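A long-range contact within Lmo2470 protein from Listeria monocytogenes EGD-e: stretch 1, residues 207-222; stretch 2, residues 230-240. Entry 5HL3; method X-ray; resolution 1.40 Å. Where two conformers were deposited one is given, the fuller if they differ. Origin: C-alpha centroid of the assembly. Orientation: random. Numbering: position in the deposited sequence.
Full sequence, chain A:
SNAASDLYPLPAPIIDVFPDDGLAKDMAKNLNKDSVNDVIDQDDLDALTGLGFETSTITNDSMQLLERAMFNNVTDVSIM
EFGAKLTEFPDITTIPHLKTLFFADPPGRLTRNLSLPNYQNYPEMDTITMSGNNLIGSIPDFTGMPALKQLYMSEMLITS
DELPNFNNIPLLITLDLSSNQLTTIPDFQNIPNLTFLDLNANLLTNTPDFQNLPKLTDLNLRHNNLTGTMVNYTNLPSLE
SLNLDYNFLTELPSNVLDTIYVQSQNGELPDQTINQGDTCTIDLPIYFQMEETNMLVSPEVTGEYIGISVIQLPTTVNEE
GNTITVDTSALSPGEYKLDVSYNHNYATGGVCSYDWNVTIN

Stretch 1 (207-222) TPDFQNLPKLTDLNLR
Stretch 2, residues 230-240: MVNYTNLPSLE

The two stretches run side by side in the same direction, as successive turns of a repeat. CA atoms pair Asp 209 with Tyr 233 (5.3 Å), Pro 214 with Leu 236 (5.6 Å) and Thr 217 with Leu 239 (4.1 Å). Each stretch has a type I turn, Leu 213 to Leu 216 and Leu 236 to Leu 239. Residues 218-220 form a strand; stretch 2 has no regular helix or strand. The contact buries 887 Å², both sides summed.

One direct backbone hydrogen bond joins the stretches: Glu 240 N donates to Thr 217 O (2.8 Å, 160°). Beside it, Thr 217 CA lies 3.5 Å from Ser 238 O, and Leu 239 CA 3.4 Å from Leu 216 O, both as CA-H...O contacts. Leu 239 N instead bonds to Leu 236 O (3.1 Å), closing its own turn.

Side chains supply the other direct hydrogen bonds. Asp 209 (chi1 t, chi2 11°) uses both carboxylate oxygens on Thr 234 (chi1 p): OD1 accepts from Thr 234 N (2.9 Å, 165°), and OD2 from Thr 234 OG1 (2.7 Å). Ser 238 (chi1 m) points toward stretch 1, and its OG donates to Pro 214 O (2.7 Å). Tyr 233 OH donates to Thr 207 OG1 (2.7 Å). Thr 207 (chi1 p) passes the chain on, OG1 donating to Pro 208 O (2.8 Å). The buried hydroxyls are thus paired.

The apolar layer is mostly leucine. Leu 236 (m, t) brings CD2 within 4.0 Å of Leu 213 CB, and within 4.2 Å of both Phe 210 CB and Leu 216 CD2. Leu 213 is m, t; Leu 216, Leu 219 and Leu 239 are t, p. Leu 219 points toward stretch 2: its CB is 4.2 Å from Leu 239 CD1, and its CD2 4.0 Å from Tyr 233 CZ. Leu 221 CD1 (m, t) meets CE of selenomethionine Met 230 (p, t, m) at 4.0 Å. Val 231 (chi1 p) packs CG2 3.5 Å from Asp 209 CB.

Phe 210 (-61°, -73°) and Tyr 233 (-62°, -67°) share nearly the same rotamer. Their rings meet rim to rim, centroids 5.9 Å apart and planes at 11°. Phe 210 CD2 is 3.7 Å from Tyr 233 CE1.

Waters fill the polar gaps. Water 1 donates to Asp 209 OD1 and Phe 210 O and accepts from Asn 235 N. Water 3 links Phe 210 O, Leu 213 N and Asn 235 O. Water 4 donates to Leu 213 O and Leu 216 O and accepts from Ser 238 N. Water 5 donates to Asp 218 OD1 and Glu 240 OE1, bridging like charges 4.6 Å apart.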

# COMPACT_ATOMS: atom_id res chain seq x y z
N THR A 207 -10.04 1.04 -10.64
CA THR A 207 -10.44 -0.01 -9.71
C THR A 207 -11.83 -0.45 -10.14
O THR A 207 -12.54 0.27 -10.87
CB THR A 207 -10.52 0.41 -8.22
OG1 THR A 207 -11.74 1.13 -7.95
CG2 THR A 207 -9.35 1.21 -7.79
N PRO A 208 -12.26 -1.63 -9.67
CA PRO A 208 -13.67 -1.96 -9.86
C PRO A 208 -14.58 -0.99 -9.10
O PRO A 208 -14.14 -0.31 -8.14
CB PRO A 208 -13.79 -3.36 -9.25
CG PRO A 208 -12.40 -3.91 -9.26
CD PRO A 208 -11.52 -2.71 -9.01
N ASP A 209 -15.85 -0.96 -9.49
CA ASP A 209 -16.86 -0.20 -8.75
C ASP A 209 -17.28 -1.14 -7.64
O ASP A 209 -18.29 -1.84 -7.74
CB ASP A 209 -18.03 0.15 -9.66
CG ASP A 209 -19.08 0.99 -8.97
OD1 ASP A 209 -18.84 1.50 -7.84
OD2 ASP A 209 -20.18 1.16 -9.55
N PHE A 210 -16.47 -1.17 -6.60
CA PHE A 210 -16.56 -2.23 -5.60
C PHE A 210 -17.94 -2.65 -5.24
O PHE A 210 -18.75 -1.84 -4.76
CB PHE A 210 -15.79 -1.89 -4.33
CG PHE A 210 -14.32 -1.70 -4.56
CD1 PHE A 210 -13.47 -2.80 -4.83
CD2 PHE A 210 -13.73 -0.44 -4.49
CE1 PHE A 210 -12.12 -2.62 -5.03
CE2 PHE A 210 -12.39 -0.27 -4.69
CZ PHE A 210 -11.58 -1.35 -4.94
N GLN A 211 -18.17 -3.95 -5.41
CA GLN A 211 -19.48 -4.51 -5.20
C GLN A 211 -19.83 -4.88 -3.74
O GLN A 211 -21.02 -5.02 -3.42
CB GLN A 211 -19.65 -5.77 -6.09
CG GLN A 211 -18.80 -6.95 -5.69
CD GLN A 211 -18.60 -8.00 -6.79
OE1 GLN A 211 -19.49 -8.26 -7.60
NE2 GLN A 211 -17.43 -8.64 -6.77
N ASN A 212 -18.85 -5.05 -2.87
CA ASN A 212 -19.18 -5.49 -1.50
C ASN A 212 -18.21 -4.98 -0.43
O ASN A 212 -17.67 -5.74 0.39
CB ASN A 212 -19.23 -7.03 -1.46
CG ASN A 212 -19.87 -7.55 -0.19
OD1 ASN A 212 -20.70 -6.87 0.42
ND2 ASN A 212 -19.49 -8.76 0.23
N LEU A 213 -18.03 -3.67 -0.40
CA LEU A 213 -17.24 -3.00 0.65
C LEU A 213 -18.08 -1.94 1.36
O LEU A 213 -17.74 -0.76 1.37
CB LEU A 213 -15.96 -2.40 0.06
CG LEU A 213 -14.96 -3.39 -0.55
CD1 LEU A 213 -13.75 -2.69 -1.14
CD2 LEU A 213 -14.49 -4.47 0.44
N PRO A 214 -19.17 -2.36 2.00
CA PRO A 214 -20.10 -1.40 2.63
C PRO A 214 -19.57 -0.66 3.85
O PRO A 214 -20.20 0.32 4.27
CB PRO A 214 -21.29 -2.29 3.04
CG PRO A 214 -20.67 -3.64 3.25
CD PRO A 214 -19.61 -3.76 2.21
N LYS A 215 -18.46 -1.13 4.42
CA LYS A 215 -17.87 -0.54 5.62
C LYS A 215 -16.57 0.20 5.35
O LYS A 215 -15.97 0.72 6.26
CB LYS A 215 -17.64 -1.62 6.67
CG LYS A 215 -18.97 -2.14 7.25
CD LYS A 215 -18.76 -3.25 8.24
CE LYS A 215 -19.95 -3.52 9.13
NZ LYS A 215 -19.50 -4.56 10.10
N LEU A 216 -16.13 0.24 4.09
CA LEU A 216 -14.86 0.90 3.77
C LEU A 216 -14.94 2.40 4.05
O LEU A 216 -15.81 3.09 3.51
CB LEU A 216 -14.53 0.67 2.30
CG LEU A 216 -13.13 1.12 1.87
CD1 LEU A 216 -12.08 0.22 2.46
CD2 LEU A 216 -13.03 1.12 0.35
N THR A 217 -14.03 2.90 4.89
CA THR A 217 -13.99 4.33 5.23
C THR A 217 -12.81 5.04 4.58
O THR A 217 -12.91 6.22 4.28
CB THR A 217 -13.95 4.59 6.76
OG1 THR A 217 -12.76 4.05 7.34
CG2 THR A 217 -15.21 4.02 7.42
N ASP A 218 -11.70 4.34 4.42
CA ASP A 218 -10.46 4.96 3.93
C ASP A 218 -9.87 4.16 2.79
O ASP A 218 -9.52 2.99 2.97
CB ASP A 218 -9.43 5.05 5.08
CG ASP A 218 -9.87 5.96 6.18
OD1 ASP A 218 -10.84 5.66 6.89
OD2 ASP A 218 -9.24 7.01 6.37
N LEU A 219 -9.76 4.80 1.63
CA LEU A 219 -9.24 4.17 0.41
C LEU A 219 -8.12 5.08 -0.08
O LEU A 219 -8.39 6.20 -0.53
CB LEU A 219 -10.34 3.99 -0.63
CG LEU A 219 -9.96 3.40 -1.98
CD1 LEU A 219 -9.22 2.09 -1.82
CD2 LEU A 219 -11.17 3.20 -2.83
N ASN A 220 -6.89 4.59 -0.05
CA ASN A 220 -5.74 5.41 -0.44
C ASN A 220 -5.21 4.94 -1.79
O ASN A 220 -4.69 3.84 -1.89
CB ASN A 220 -4.64 5.33 0.64
CG ASN A 220 -3.53 6.32 0.39
OD1 ASN A 220 -3.42 6.87 -0.71
ND2 ASN A 220 -2.70 6.53 1.37
N LEU A 221 -5.37 5.78 -2.82
CA LEU A 221 -4.89 5.50 -4.17
C LEU A 221 -3.82 6.47 -4.61
O LEU A 221 -3.56 6.62 -5.80
CB LEU A 221 -6.06 5.50 -5.18
CG LEU A 221 -7.25 4.57 -4.89
CD1 LEU A 221 -8.33 4.70 -5.93
CD2 LEU A 221 -6.87 3.14 -4.72
N ARG A 222 -3.18 7.14 -3.66
CA ARG A 222 -2.15 8.13 -3.99
C ARG A 222 -1.03 7.48 -4.80
O ARG A 222 -0.67 6.34 -4.56
CB ARG A 222 -1.59 8.73 -2.70
CG ARG A 222 -0.52 9.79 -2.84
CD ARG A 222 -0.26 10.43 -1.48
NE ARG A 222 0.49 11.70 -1.56
CZ ARG A 222 1.80 11.78 -1.43
NH1 ARG A 222 2.50 10.68 -1.23
NH2 ARG A 222 2.42 12.96 -1.49
N MSE A 230 -11.82 7.96 -13.80
CA MSE A 230 -11.84 6.68 -13.09
C MSE A 230 -13.27 6.31 -12.79
O MSE A 230 -14.21 7.07 -13.01
CB MSE A 230 -10.99 6.70 -11.82
CG MSE A 230 -11.55 7.69 -10.80
SE MSE A 230 -10.58 7.61 -9.11
CE MSE A 230 -11.12 5.81 -8.62
N VAL A 231 -13.44 5.12 -12.25
CA VAL A 231 -14.75 4.65 -11.84
C VAL A 231 -15.40 5.64 -10.86
O VAL A 231 -14.73 6.19 -9.98
CB VAL A 231 -14.62 3.25 -11.20
CG1 VAL A 231 -13.77 3.24 -9.95
CG2 VAL A 231 -15.97 2.65 -10.92
N ASN A 232 -16.70 5.85 -11.03
CA ASN A 232 -17.46 6.77 -10.18
C ASN A 232 -18.25 5.92 -9.19
O ASN A 232 -19.36 5.50 -9.49
CB ASN A 232 -18.33 7.68 -11.04
CG ASN A 232 -18.88 8.90 -10.30
OD1 ASN A 232 -18.61 9.11 -9.13
ND2 ASN A 232 -19.68 9.72 -11.01
N TYR A 233 -17.63 5.63 -8.04
CA TYR A 233 -18.15 4.66 -7.09
C TYR A 233 -19.61 4.84 -6.77
O TYR A 233 -20.06 5.94 -6.43
CB TYR A 233 -17.36 4.68 -5.78
CG TYR A 233 -15.91 4.31 -5.93
CD1 TYR A 233 -15.54 3.04 -6.30
CD2 TYR A 233 -14.90 5.24 -5.71
CE1 TYR A 233 -14.21 2.70 -6.42
CE2 TYR A 233 -13.57 4.92 -5.84
CZ TYR A 233 -13.23 3.65 -6.21
OH TYR A 233 -11.91 3.31 -6.36
N THR A 234 -20.37 3.75 -6.85
CA THR A 234 -21.80 3.78 -6.57
C THR A 234 -22.23 3.14 -5.25
O THR A 234 -23.37 3.36 -4.83
CB THR A 234 -22.60 3.08 -7.70
OG1 THR A 234 -22.17 1.73 -7.84
CG2 THR A 234 -22.43 3.79 -9.03
N ASN A 235 -21.35 2.37 -4.61
CA ASN A 235 -21.70 1.64 -3.39
C ASN A 235 -20.62 1.63 -2.33
O ASN A 235 -20.27 0.58 -1.79
CB ASN A 235 -22.10 0.20 -3.73
CG ASN A 235 -23.44 0.12 -4.46
OD1 ASN A 235 -24.50 0.35 -3.88
ND2 ASN A 235 -23.39 -0.24 -5.71
N LEU A 236 -20.11 2.80 -1.98
CA LEU A 236 -19.17 2.93 -0.85
C LEU A 236 -19.81 3.87 0.18
O LEU A 236 -19.31 4.98 0.41
CB LEU A 236 -17.81 3.45 -1.30
CG LEU A 236 -16.99 2.53 -2.21
CD1 LEU A 236 -15.66 3.18 -2.52
CD2 LEU A 236 -16.72 1.17 -1.58
N PRO A 237 -20.91 3.44 0.81
CA PRO A 237 -21.66 4.35 1.71
C PRO A 237 -20.91 4.81 2.94
O PRO A 237 -21.28 5.84 3.50
CB PRO A 237 -22.89 3.52 2.09
CG PRO A 237 -22.48 2.10 1.89
CD PRO A 237 -21.62 2.16 0.67
N SER A 238 -19.91 4.07 3.37
CA SER A 238 -19.14 4.46 4.55
C SER A 238 -17.91 5.31 4.22
O SER A 238 -17.18 5.72 5.13
CB SER A 238 -18.71 3.22 5.34
OG SER A 238 -19.84 2.49 5.82
N LEU A 239 -17.67 5.57 2.93
CA LEU A 239 -16.43 6.24 2.55
C LEU A 239 -16.31 7.64 3.18
O LEU A 239 -17.24 8.45 3.10
CB LEU A 239 -16.34 6.36 1.04
CG LEU A 239 -14.98 6.77 0.46
CD1 LEU A 239 -13.90 5.75 0.73
CD2 LEU A 239 -15.17 7.02 -1.03
N GLU A 240 -15.15 7.87 3.78
CA GLU A 240 -14.81 9.18 4.39
C GLU A 240 -13.61 9.84 3.72
O GLU A 240 -13.56 11.07 3.63
CB GLU A 240 -14.51 9.02 5.89
CG GLU A 240 -15.68 8.52 6.74
CD GLU A 240 -15.32 8.17 8.20
OE1 GLU A 240 -14.14 8.30 8.63
OE2 GLU A 240 -16.25 7.78 8.94
O HOH W 1 -18.78 1.07 -5.11
O HOH W 2 -21.14 -1.21 -6.94
O HOH W 3 -19.63 -2.04 -2.14
O HOH W 4 -18.10 2.14 2.10
O HOH W 5 -11.49 7.91 8.19